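Long-range contacts in metallo-beta-lactamase (PDB 4ZEJ), which probably hydrolyses beta-lactam antibiotics to substituted beta-amino acids, as a zinc-dependent class B enzyme that confers antibiotic resistance: residues E5-F16 / R53-W61; W77-K86 / L104-A113. All coordinates share one frame; numbering follows the deposited sequence.

In the fold
Both contacts fasten helical pieces of the alpha-beta/beta-alpha fold, and both are partly buried, with apolar centres and charged rims. Contact 1 sets helix 52-64 against the outermost strand 7-12 and the start of strand 15-24, on the outer side of the seven-stranded sheet. Contact 2 joins the zinc-binding loop with helix 79-82, and the start of helix 85-90, to the end of helix 99-107 and the chain that follows. The centres lie 21 Å apart, yet Thr55 OG1 packs on Gly84 CA at 3.4 Å. Both set an aliphatic group on a tryptophan face; contact 1 adds an edge-to-face Phe16 pair, contact 2 a near-parallel Asn108 amide on an indole next to the zinc ligand His78.

Contact 1 (E5-F16 / R53-W61)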
loop_
_atom_site.group_PDB
_atom_site.type_symbol
_atom_site.label_atom_id
_atom_site.label_comp_id
_atom_site.label_asym_id
_atom_site.label_seq_id
_atom_site.Cartn_x
_atom_site.Cartn_y
_atom_site.Cartn_z
ATOM N N GLU A 5 0.429 -0.763 19.428
ATOM C CA GLU A 5 0.172 0.558 18.865
ATOM C C GLU A 5 0.876 0.679 17.510
ATOM O O GLU A 5 1.769 -0.102 17.193
ATOM C CB GLU A 5 0.697 1.666 19.793
ATOM C CG GLU A 5 0.153 1.669 21.226
ATOM C CD GLU A 5 -1.310 2.058 21.352
ATOM O OE1 GLU A 5 -1.901 1.780 22.420
ATOM O OE2 GLU A 5 -1.889 2.649 20.410
ATOM N N LEU A 6 0.482 1.673 16.721
ATOM C CA LEU A 6 1.201 2.027 15.497
ATOM C C LEU A 6 2.628 2.418 15.835
ATOM O O LEU A 6 2.870 3.036 16.875
ATOM C CB LEU A 6 0.532 3.244 14.821
ATOM C CG LEU A 6 1.166 3.738 13.504
ATOM C CD1 LEU A 6 0.325 3.458 12.280
ATOM C CD2 LEU A 6 1.448 5.221 13.585
ATOM N N ARG A 7 3.562 2.100 14.952
ATOM C CA ARG A 7 4.891 2.709 15.019
ATOM C C ARG A 7 5.315 3.255 13.667
ATOM O O ARG A 7 4.770 2.873 12.628
ATOM C CB ARG A 7 5.921 1.747 15.603
ATOM C CG ARG A 7 6.113 0.510 14.777
ATOM C CD ARG A 7 7.167 -0.369 15.422
ATOM N NE ARG A 7 7.582 -1.424 14.527
ATOM C CZ ARG A 7 6.964 -2.594 14.359
ATOM N NH1 ARG A 7 5.835 -2.891 15.003
ATOM N NH2 ARG A 7 7.492 -3.476 13.518
ATOM N N ILE A 8 6.233 4.216 13.709
ATOM C CA ILE A 8 6.707 4.911 12.518
ATOM C C ILE A 8 8.218 4.884 12.549
ATOM O O ILE A 8 8.818 5.300 13.538
ATOM C CB ILE A 8 6.188 6.364 12.451
ATOM C CG1 ILE A 8 4.654 6.398 12.513
ATOM C CG2 ILE A 8 6.626 7.023 11.147
ATOM C CD1 ILE A 8 4.083 7.749 12.892
ATOM N N GLU A 9 8.832 4.387 11.478
ATOM C CA GLU A 9 10.281 4.208 11.434
ATOM C C GLU A 9 10.827 4.709 10.097
ATOM O O GLU A 9 10.183 4.549 9.060
ATOM C CB GLU A 9 10.603 2.719 11.723
ATOM C CG GLU A 9 10.380 2.362 13.207
ATOM C CD GLU A 9 10.257 0.879 13.514
ATOM O OE1 GLU A 9 9.367 0.235 12.956
ATOM O OE2 GLU A 9 11.023 0.361 14.371
ATOM N N LYS A 10 11.999 5.341 10.113
ATOM C CA LYS A 10 12.582 5.888 8.883
ATOM C C LYS A 10 13.141 4.771 7.999
ATOM O O LYS A 10 13.841 3.898 8.495
ATOM C CB LYS A 10 13.700 6.878 9.219
ATOM C CG LYS A 10 14.223 7.674 8.029
ATOM C CD LYS A 10 15.213 8.722 8.504
ATOM C CE LYS A 10 15.924 9.419 7.364
ATOM N NZ LYS A 10 16.967 10.350 7.889
ATOM N N VAL A 11 12.847 4.815 6.701
ATOM C CA VAL A 11 13.445 3.907 5.706
ATOM C C VAL A 11 14.697 4.559 5.112
ATOM O O VAL A 11 15.778 3.970 5.076
ATOM C CB VAL A 11 12.447 3.576 4.569
ATOM C CG1 VAL A 11 13.084 2.666 3.525
ATOM C CG2 VAL A 11 11.187 2.943 5.146
ATOM N N LYS A 12 14.519 5.778 4.623
ATOM C CA LYS A 12 15.614 6.613 4.144
ATOM C C LYS A 12 15.149 8.063 4.204
ATOM O O LYS A 12 14.021 8.326 4.647
ATOM C CB LYS A 12 16.039 6.204 2.725
ATOM C CG LYS A 12 14.986 6.401 1.633
ATOM C CD LYS A 12 15.445 5.838 0.282
ATOM C CE LYS A 12 16.613 6.586 -0.321
ATOM N NZ LYS A 12 16.952 6.105 -1.695
ATOM N N GLU A 13 16.001 8.995 3.766
ATOM C CA GLU A 13 15.639 10.414 3.746
ATOM C C GLU A 13 14.238 10.588 3.148
ATOM O O GLU A 13 13.949 10.081 2.058
ATOM C CB GLU A 13 16.647 11.245 2.945
ATOM C CG GLU A 13 16.368 12.757 2.958
ATOM C CD GLU A 13 17.295 13.557 2.063
ATOM O OE1 GLU A 13 18.045 12.947 1.273
ATOM O OE2 GLU A 13 17.282 14.810 2.142
ATOM N N ASN A 14 13.378 11.275 3.890
ATOM C CA ASN A 14 12.034 11.643 3.441
ATOM C C ASN A 14 11.014 10.501 3.354
ATOM O O ASN A 14 9.888 10.737 2.930
ATOM C CB ASN A 14 12.085 12.433 2.110
ATOM C CG ASN A 14 12.683 13.815 2.275
ATOM O OD1 ASN A 14 12.446 14.477 3.276
ATOM N ND2 ASN A 14 13.442 14.267 1.281
ATOM N N ILE A 15 11.375 9.291 3.781
ATOM C CA ILE A 15 10.489 8.126 3.641
ATOM C C ILE A 15 10.373 7.388 4.964
ATOM O O ILE A 15 11.378 6.936 5.528
ATOM C CB ILE A 15 10.980 7.144 2.544
ATOM C CG1 ILE A 15 11.151 7.864 1.194
ATOM C CG2 ILE A 15 10.030 5.944 2.430
ATOM C CD1 ILE A 15 9.885 8.384 0.541
ATOM N N PHE A 16 9.138 7.253 5.446
ATOM C CA PHE A 16 8.868 6.597 6.713
ATOM C C PHE A 16 7.903 5.441 6.514
ATOM O O PHE A 16 6.931 5.561 5.768
ATOM C CB PHE A 16 8.291 7.600 7.706
ATOM C CG PHE A 16 9.256 8.699 8.060
ATOM C CD1 PHE A 16 10.055 8.596 9.191
ATOM C CD2 PHE A 16 9.406 9.808 7.227
ATOM C CE1 PHE A 16 10.965 9.595 9.511
ATOM C CE2 PHE A 16 10.325 10.810 7.529
ATOM C CZ PHE A 16 11.104 10.705 8.674
ATOM N N ARG A 53 -7.900 4.391 15.446
ATOM C CA ARG A 53 -6.948 4.765 16.484
ATOM C C ARG A 53 -5.581 5.031 15.870
ATOM O O ARG A 53 -4.960 6.063 16.120
ATOM C CB ARG A 53 -6.839 3.635 17.522
ATOM C CG ARG A 53 -5.958 3.922 18.741
ATOM C CD ARG A 53 -5.639 2.617 19.471
ATOM N NE ARG A 53 -4.820 2.789 20.678
ATOM C CZ ARG A 53 -5.275 2.960 21.926
ATOM N NH1 ARG A 53 -6.580 3.012 22.203
ATOM N NH2 ARG A 53 -4.403 3.091 22.927
ATOM N N ASP A 54 -5.117 4.094 15.050
ATOM C CA ASP A 54 -3.784 4.209 14.461
ATOM C C ASP A 54 -3.708 5.265 13.354
ATOM O O ASP A 54 -2.675 5.913 13.194
ATOM C CB ASP A 54 -3.298 2.849 13.967
ATOM C CG ASP A 54 -2.978 1.895 15.102
ATOM O OD1 ASP A 54 -2.893 0.690 14.837
ATOM O OD2 ASP A 54 -2.798 2.335 16.258
ATOM N N THR A 55 -4.791 5.447 12.607
ATOM C CA THR A 55 -4.874 6.512 11.612
ATOM C C THR A 55 -4.761 7.869 12.309
ATOM O O THR A 55 -3.997 8.719 11.877
ATOM C CB THR A 55 -6.167 6.402 10.771
ATOM O OG1 THR A 55 -6.149 5.160 10.057
ATOM C CG2 THR A 55 -6.292 7.541 9.772
ATOM N N GLU A 56 -5.476 8.042 13.416
ATOM C CA GLU A 56 -5.351 9.273 14.208
ATOM C C GLU A 56 -3.923 9.516 14.717
ATOM O O GLU A 56 -3.405 10.633 14.619
ATOM C CB GLU A 56 -6.352 9.281 15.365
ATOM C CG GLU A 56 -6.313 10.578 16.163
ATOM C CD GLU A 56 -7.527 10.831 17.050
ATOM O OE1 GLU A 56 -8.603 10.228 16.860
ATOM O OE2 GLU A 56 -7.407 11.693 17.938
ATOM N N THR A 57 -3.287 8.476 15.248
ATOM C CA THR A 57 -1.902 8.577 15.716
ATOM C C THR A 57 -0.943 9.035 14.617
ATOM O O THR A 57 -0.143 9.945 14.834
ATOM C CB THR A 57 -1.421 7.250 16.303
ATOM O OG1 THR A 57 -2.296 6.894 17.378
ATOM C CG2 THR A 57 0.006 7.367 16.837
ATOM N N LEU A 58 -1.056 8.411 13.447
ATOM C CA LEU A 58 -0.248 8.742 12.295
ATOM C C LEU A 58 -0.436 10.198 11.859
ATOM O O LEU A 58 0.551 10.912 11.625
ATOM C CB LEU A 58 -0.600 7.817 11.126
ATOM C CG LEU A 58 0.166 8.054 9.821
ATOM C CD1 LEU A 58 1.640 7.754 10.044
ATOM C CD2 LEU A 58 -0.410 7.229 8.675
ATOM N N VAL A 59 -1.690 10.626 11.745
ATOM C CA VAL A 59 -1.999 12.008 11.329
ATOM C C VAL A 59 -1.474 13.024 12.364
ATOM O O VAL A 59 -0.907 14.068 12.002
ATOM C CB VAL A 59 -3.511 12.176 11.041
ATOM C CG1 VAL A 59 -3.886 13.629 10.804
ATOM C CG2 VAL A 59 -3.917 11.345 9.822
ATOM N N HIS A 60 -1.632 12.709 13.645
ATOM C CA HIS A 60 -1.090 13.550 14.711
ATOM C C HIS A 60 0.423 13.684 14.624
ATOM O O HIS A 60 0.951 14.766 14.849
ATOM C CB HIS A 60 -1.488 13.014 16.092
ATOM C CG HIS A 60 -2.905 13.293 16.455
ATOM N ND1 HIS A 60 -3.342 13.358 17.761
ATOM C CD2 HIS A 60 -3.980 13.586 15.685
ATOM C CE1 HIS A 60 -4.628 13.657 17.776
ATOM N NE2 HIS A 60 -5.038 13.791 16.528
ATOM N N TRP A 61 1.112 12.589 14.302
ATOM C CA TRP A 61 2.563 12.613 14.151
ATOM C C TRP A 61 2.989 13.529 12.998
ATOM O O TRP A 61 3.929 14.323 13.147
ATOM C CB TRP A 61 3.117 11.191 13.967
ATOM C CG TRP A 61 4.621 11.111 13.749
ATOM C CD1 TRP A 61 5.586 11.000 14.707
ATOM C CD2 TRP A 61 5.306 11.108 12.490
ATOM N NE1 TRP A 61 6.829 10.943 14.126
ATOM C CE2 TRP A 61 6.687 11.006 12.764
ATOM C CE3 TRP A 61 4.889 11.208 11.156
ATOM C CZ2 TRP A 61 7.656 10.995 11.752
ATOM C CZ3 TRP A 61 5.854 11.196 10.145
ATOM C CH2 TRP A 61 7.223 11.083 10.452
HETATM O O HOH W 1 -1.641 4.099 17.931
#
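Glu5 opens the contact with a two-pronged salt bridge to Arg53 at the start of the segment 53-61. Arg53 grips the carboxylate side-on: Arg53 NE reaches Glu5 OE2 at 2.9 Å in an almost straight bond (176°), and Arg53 NH2 reaches Glu5 OE1 at 2.9 Å on a more bent line. Both oxygens use their syn lone pairs, though the carboxylate and guanidinium planes are twisted apart. Leu6 comes next, its backbone N giving a weak hydrogen bond to Asp54 OD2. A water gathers this end together, donating to Glu5 OE2 and to Asp54 OD2 while accepting from Thr57 OG1. With CG anti to the backbone N (chi1 -179°), Leu6 carries CD2 to the helix, 4.1 Å from Leu58 CB. Ile8, two residues on and pointing to the helix as Leu6 does, is the wedge: its CD1 stands over the five-membered ring of Trp61 in a CH-pi contact, 3.5 Å from Trp61 CG, and also meets Leu58 CD1 at 3.8 Å. Beyond the classic bulge at Val11 and Lys12 and the type II turn to Ile15, the chain returns and Phe16 offers a ring face. The six-membered ring of Trp61 points its edge there, CH2 over the centre of the Phe16 ring, a T-shaped pair with planes at 63°. Ile38 of strand 30-39 packs on Phe16, while Val36 of that strand touches Leu58. The chemistry thus runs from ionic to apolar along the segment 5-16. Glu5 OE2 and Asp54 OD2 lie only 4.3 Å apart, a repulsion that Arg53 and the bridging water probably ease, while beyond them the hairpin is held to the helix by hydrocarbon and ring contacts.

Contact 2 (W77-K86 / L104-A113); sequences WHEDRTAGIK and LLKENKKEPA. With ZN (zinc ion), chain C; ZN (zinc ion), chain D.
Trp77 offers one face of its indole to the end of helix 99-107. Leu104 CB sits over the five-membered ring in a CH-pi contact, 3.8 Å from its centroid, and the Asn108 amide lies over the six-membered ring, nearly parallel at 18°, with CG 3.4 Å from Trp77 CH2. The His78 ring, through CD2, lies against the opposite face, and Leu105 CD2 comes in near the ring edge. A bond from Asn108 ND2 to Leu104 O (2.9 Å, 174°) fixes the amide's rotation; that oxygen also accepts from Asn108 N, from the opposite face of its plane. Leu105 CD2 also meets Thr82 OG1 tip to tip. Further out, Lys110 NZ bridges to Glu79 OE2 at 3.2 Å from above the carboxylate plane, and Ile85 CG2 rests on Pro112 O. His78 ND1 binds one zinc ion with His76 and His138, and Asp80 OD2 binds the other with Cys157 and His199; Trp77 sits between the ligands His76 and His78 in the zinc-binding loop. A Schellman motif with Lys109 as C-prime ends helix 99-107, and the chain leaving it passes the start of helix 85-90; there Ile85 and Ala113 both pack on Thr95 of strand 95-98.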
loop_
_atom_site.group_PDB
_atom_site.type_symbol
_atom_site.label_atom_id
_atom_site.label_comp_id
_atom_site.label_asym_id
_atom_site.label_seq_id
_atom_site.Cartn_x
_atom_site.Cartn_y
_atom_site.Cartn_z
ATOM N N TRP A 77 -8.522 -2.524 -2.168
ATOM C CA TRP A 77 -9.717 -2.183 -1.370
ATOM C C TRP A 77 -9.784 -2.762 0.043
ATOM O O TRP A 77 -10.567 -2.278 0.862
ATOM C CB TRP A 77 -10.990 -2.512 -2.138
ATOM C CG TRP A 77 -11.352 -3.969 -2.226
ATOM C CD1 TRP A 77 -10.902 -4.875 -3.135
ATOM C CD2 TRP A 77 -12.275 -4.673 -1.382
ATOM N NE1 TRP A 77 -11.487 -6.101 -2.916
ATOM C CE2 TRP A 77 -12.335 -6.003 -1.846
ATOM C CE3 TRP A 77 -13.052 -4.306 -0.275
ATOM C CZ2 TRP A 77 -13.136 -6.980 -1.230
ATOM C CZ3 TRP A 77 -13.863 -5.274 0.330
ATOM C CH2 TRP A 77 -13.895 -6.592 -0.150
ATOM N N HIS A 78 -8.984 -3.779 0.349
ATOM C CA HIS A 78 -9.127 -4.467 1.639
ATOM C C HIS A 78 -8.815 -3.558 2.817
ATOM O O HIS A 78 -8.113 -2.551 2.674
ATOM C CB HIS A 78 -8.274 -5.736 1.704
ATOM C CG HIS A 78 -8.748 -6.822 0.788
ATOM N ND1 HIS A 78 -7.916 -7.797 0.284
ATOM C CD2 HIS A 78 -9.973 -7.075 0.274
ATOM C CE1 HIS A 78 -8.617 -8.624 -0.473
ATOM N NE2 HIS A 78 -9.864 -8.200 -0.505
ATOM N N GLU A 79 -9.321 -3.947 3.983
ATOM C CA GLU A 79 -9.278 -3.105 5.186
ATOM C C GLU A 79 -7.883 -2.728 5.677
ATOM O O GLU A 79 -7.702 -1.634 6.240
ATOM C CB GLU A 79 -10.055 -3.765 6.332
ATOM C CG GLU A 79 -11.558 -3.760 6.108
ATOM C CD GLU A 79 -12.347 -4.413 7.236
ATOM O OE1 GLU A 79 -11.859 -4.449 8.396
ATOM O OE2 GLU A 79 -13.478 -4.876 6.967
ATOM N N ASP A 80 -6.893 -3.597 5.457
ATOM C CA ASP A 80 -5.515 -3.252 5.834
ATOM C C ASP A 80 -4.936 -2.083 5.017
ATOM O O ASP A 80 -3.935 -1.513 5.416
ATOM C CB ASP A 80 -4.565 -4.466 5.816
ATOM C CG ASP A 80 -4.391 -5.081 4.448
ATOM O OD1 ASP A 80 -5.385 -5.258 3.744
ATOM O OD2 ASP A 80 -3.263 -5.430 4.078
ATOM N N ARG A 81 -5.568 -1.723 3.895
ATOM C CA ARG A 81 -5.171 -0.562 3.082
ATOM C C ARG A 81 -6.069 0.682 3.237
ATOM O O ARG A 81 -5.643 1.798 2.921
ATOM C CB ARG A 81 -5.226 -0.941 1.599
ATOM C CG ARG A 81 -4.557 -2.229 1.158
ATOM C CD ARG A 81 -3.046 -2.161 1.256
ATOM N NE ARG A 81 -2.553 -2.849 2.428
ATOM C CZ ARG A 81 -1.345 -2.704 2.969
ATOM N NH1 ARG A 81 -0.435 -1.843 2.490
ATOM N NH2 ARG A 81 -1.050 -3.435 4.029
ATOM N N THR A 82 -7.320 0.465 3.627
ATOM C CA THR A 82 -8.398 1.448 3.543
ATOM C C THR A 82 -9.137 1.719 4.861
ATOM O O THR A 82 -10.006 2.581 4.882
ATOM C CB THR A 82 -9.468 0.988 2.526
ATOM O OG1 THR A 82 -10.001 -0.278 2.940
ATOM C CG2 THR A 82 -8.897 0.908 1.130
ATOM N N ALA A 83 -8.792 1.030 5.952
ATOM C CA ALA A 83 -9.526 1.171 7.231
ATOM C C ALA A 83 -9.718 2.627 7.674
ATOM O O ALA A 83 -10.763 2.980 8.220
ATOM C CB ALA A 83 -8.837 0.383 8.350
ATOM N N GLY A 84 -8.710 3.457 7.457
ATOM C CA GLY A 84 -8.744 4.861 7.881
ATOM C C GLY A 84 -9.350 5.869 6.924
ATOM O O GLY A 84 -9.363 7.067 7.231
ATOM N N ILE A 85 -9.864 5.427 5.775
ATOM C CA ILE A 85 -10.434 6.356 4.794
ATOM C C ILE A 85 -11.593 7.181 5.369
ATOM O O ILE A 85 -11.658 8.393 5.144
ATOM C CB ILE A 85 -10.855 5.641 3.472
ATOM C CG1 ILE A 85 -9.595 5.272 2.672
ATOM C CG2 ILE A 85 -11.778 6.521 2.632
ATOM C CD1 ILE A 85 -9.858 4.547 1.364
ATOM N N LYS A 86 -12.514 6.535 6.079
ATOM C CA LYS A 86 -13.648 7.251 6.682
ATOM C C LYS A 86 -13.168 8.325 7.666
ATOM O O LYS A 86 -13.626 9.483 7.607
ATOM C CB LYS A 86 -14.603 6.269 7.362
ATOM C CG LYS A 86 -15.752 6.929 8.089
ATOM C CD LYS A 86 -16.764 5.900 8.530
ATOM C CE LYS A 86 -17.818 6.528 9.416
ATOM N NZ LYS A 86 -18.579 7.593 8.711
ATOM N N LEU A 104 -15.066 -1.425 -5.786
ATOM C CA LEU A 104 -15.059 -2.547 -4.849
ATOM C C LEU A 104 -15.396 -2.132 -3.419
ATOM O O LEU A 104 -16.069 -2.884 -2.719
ATOM C CB LEU A 104 -13.718 -3.298 -4.902
ATOM C CG LEU A 104 -13.544 -4.145 -6.169
ATOM C CD1 LEU A 104 -12.080 -4.495 -6.407
ATOM C CD2 LEU A 104 -14.391 -5.408 -6.118
ATOM N N LEU A 105 -14.954 -0.945 -2.993
ATOM C CA LEU A 105 -15.345 -0.433 -1.677
ATOM C C LEU A 105 -16.875 -0.267 -1.605
ATOM O O LEU A 105 -17.517 -0.772 -0.675
ATOM C CB LEU A 105 -14.639 0.882 -1.350
ATOM C CG LEU A 105 -13.140 0.729 -1.044
ATOM C CD1 LEU A 105 -12.467 2.093 -1.078
ATOM C CD2 LEU A 105 -12.909 0.027 0.292
ATOM N N LYS A 106 -17.446 0.395 -2.601
ATOM C CA LYS A 106 -18.903 0.622 -2.628
ATOM C C LYS A 106 -19.704 -0.688 -2.649
ATOM O O LYS A 106 -20.648 -0.852 -1.867
ATOM C CB LYS A 106 -19.282 1.526 -3.801
ATOM C CG LYS A 106 -18.804 2.958 -3.634
ATOM C CD LYS A 106 -19.199 3.836 -4.816
ATOM C CE LYS A 106 -18.042 4.712 -5.276
ATOM N NZ LYS A 106 -18.506 5.729 -6.265
ATOM N N GLU A 107 -19.298 -1.620 -3.515
ATOM C CA GLU A 107 -19.920 -2.947 -3.631
ATOM C C GLU A 107 -19.953 -3.693 -2.295
ATOM O O GLU A 107 -20.914 -4.406 -2.010
ATOM C CB GLU A 107 -19.181 -3.785 -4.696
ATOM C CG GLU A 107 -19.644 -5.232 -4.869
ATOM C CD GLU A 107 -21.102 -5.366 -5.290
ATOM O OE1 GLU A 107 -21.584 -4.497 -6.050
ATOM O OE2 GLU A 107 -21.779 -6.341 -4.877
ATOM N N ASN A 108 -18.912 -3.511 -1.481
ATOM C CA ASN A 108 -18.809 -4.125 -0.157
ATOM C C ASN A 108 -19.225 -3.206 1.018
ATOM O O ASN A 108 -18.859 -3.454 2.177
ATOM C CB ASN A 108 -17.386 -4.657 0.017
ATOM C CG ASN A 108 -17.107 -5.856 -0.871
ATOM O OD1 ASN A 108 -17.381 -6.981 -0.480
ATOM N ND2 ASN A 108 -16.555 -5.624 -2.064
ATOM N N LYS A 109 -20.008 -2.173 0.704
ATOM C CA LYS A 109 -20.586 -1.227 1.675
ATOM C C LYS A 109 -19.530 -0.560 2.562
ATOM O O LYS A 109 -19.701 -0.427 3.778
ATOM C CB LYS A 109 -21.692 -1.903 2.497
ATOM C CG LYS A 109 -22.859 -2.383 1.650
ATOM C CD LYS A 109 -23.912 -3.092 2.490
ATOM C CE LYS A 109 -25.298 -3.009 1.867
ATOM N NZ LYS A 109 -26.347 -3.596 2.748
ATOM N N LYS A 110 -18.432 -0.146 1.926
ATOM C CA LYS A 110 -17.373 0.579 2.600
ATOM C C LYS A 110 -17.350 2.018 2.126
ATOM O O LYS A 110 -17.750 2.337 1.011
ATOM C CB LYS A 110 -16.014 -0.071 2.336
ATOM C CG LYS A 110 -15.943 -1.556 2.663
ATOM C CD LYS A 110 -16.217 -1.836 4.127
ATOM C CE LYS A 110 -15.898 -3.279 4.484
ATOM N NZ LYS A 110 -16.168 -3.551 5.917
ATOM N N GLU A 111 -16.837 2.878 2.985
ATOM C CA GLU A 111 -16.640 4.278 2.656
ATOM C C GLU A 111 -15.614 4.397 1.519
ATOM O O GLU A 111 -14.519 3.875 1.650
ATOM C CB GLU A 111 -16.130 4.994 3.902
ATOM C CG GLU A 111 -16.437 6.454 3.935
ATOM C CD GLU A 111 -17.930 6.716 3.991
ATOM O OE1 GLU A 111 -18.451 7.241 2.994
ATOM O OE2 GLU A 111 -18.578 6.367 5.004
ATOM N N PRO A 112 -15.978 5.038 0.390
ATOM C CA PRO A 112 -15.023 5.165 -0.712
ATOM C C PRO A 112 -14.087 6.341 -0.494
ATOM O O PRO A 112 -14.369 7.224 0.323
ATOM C CB PRO A 112 -15.922 5.409 -1.929
ATOM C CG PRO A 112 -17.105 6.109 -1.369
ATOM C CD PRO A 112 -17.307 5.570 0.021
ATOM N N ALA A 113 -12.978 6.354 -1.228
ATOM C CA ALA A 113 -12.088 7.511 -1.235
ATOM C C ALA A 113 -12.825 8.698 -1.874
ATOM O O ALA A 113 -13.716 8.504 -2.695
ATOM C CB ALA A 113 -10.801 7.201 -1.989
HETATM ZN ZN ZN C . -2.529 -6.825 2.795
HETATM ZN ZN ZN D . -5.872 -7.722 0.381
HETATM O O HOH W 2 -6.278 -9.732 1.847
#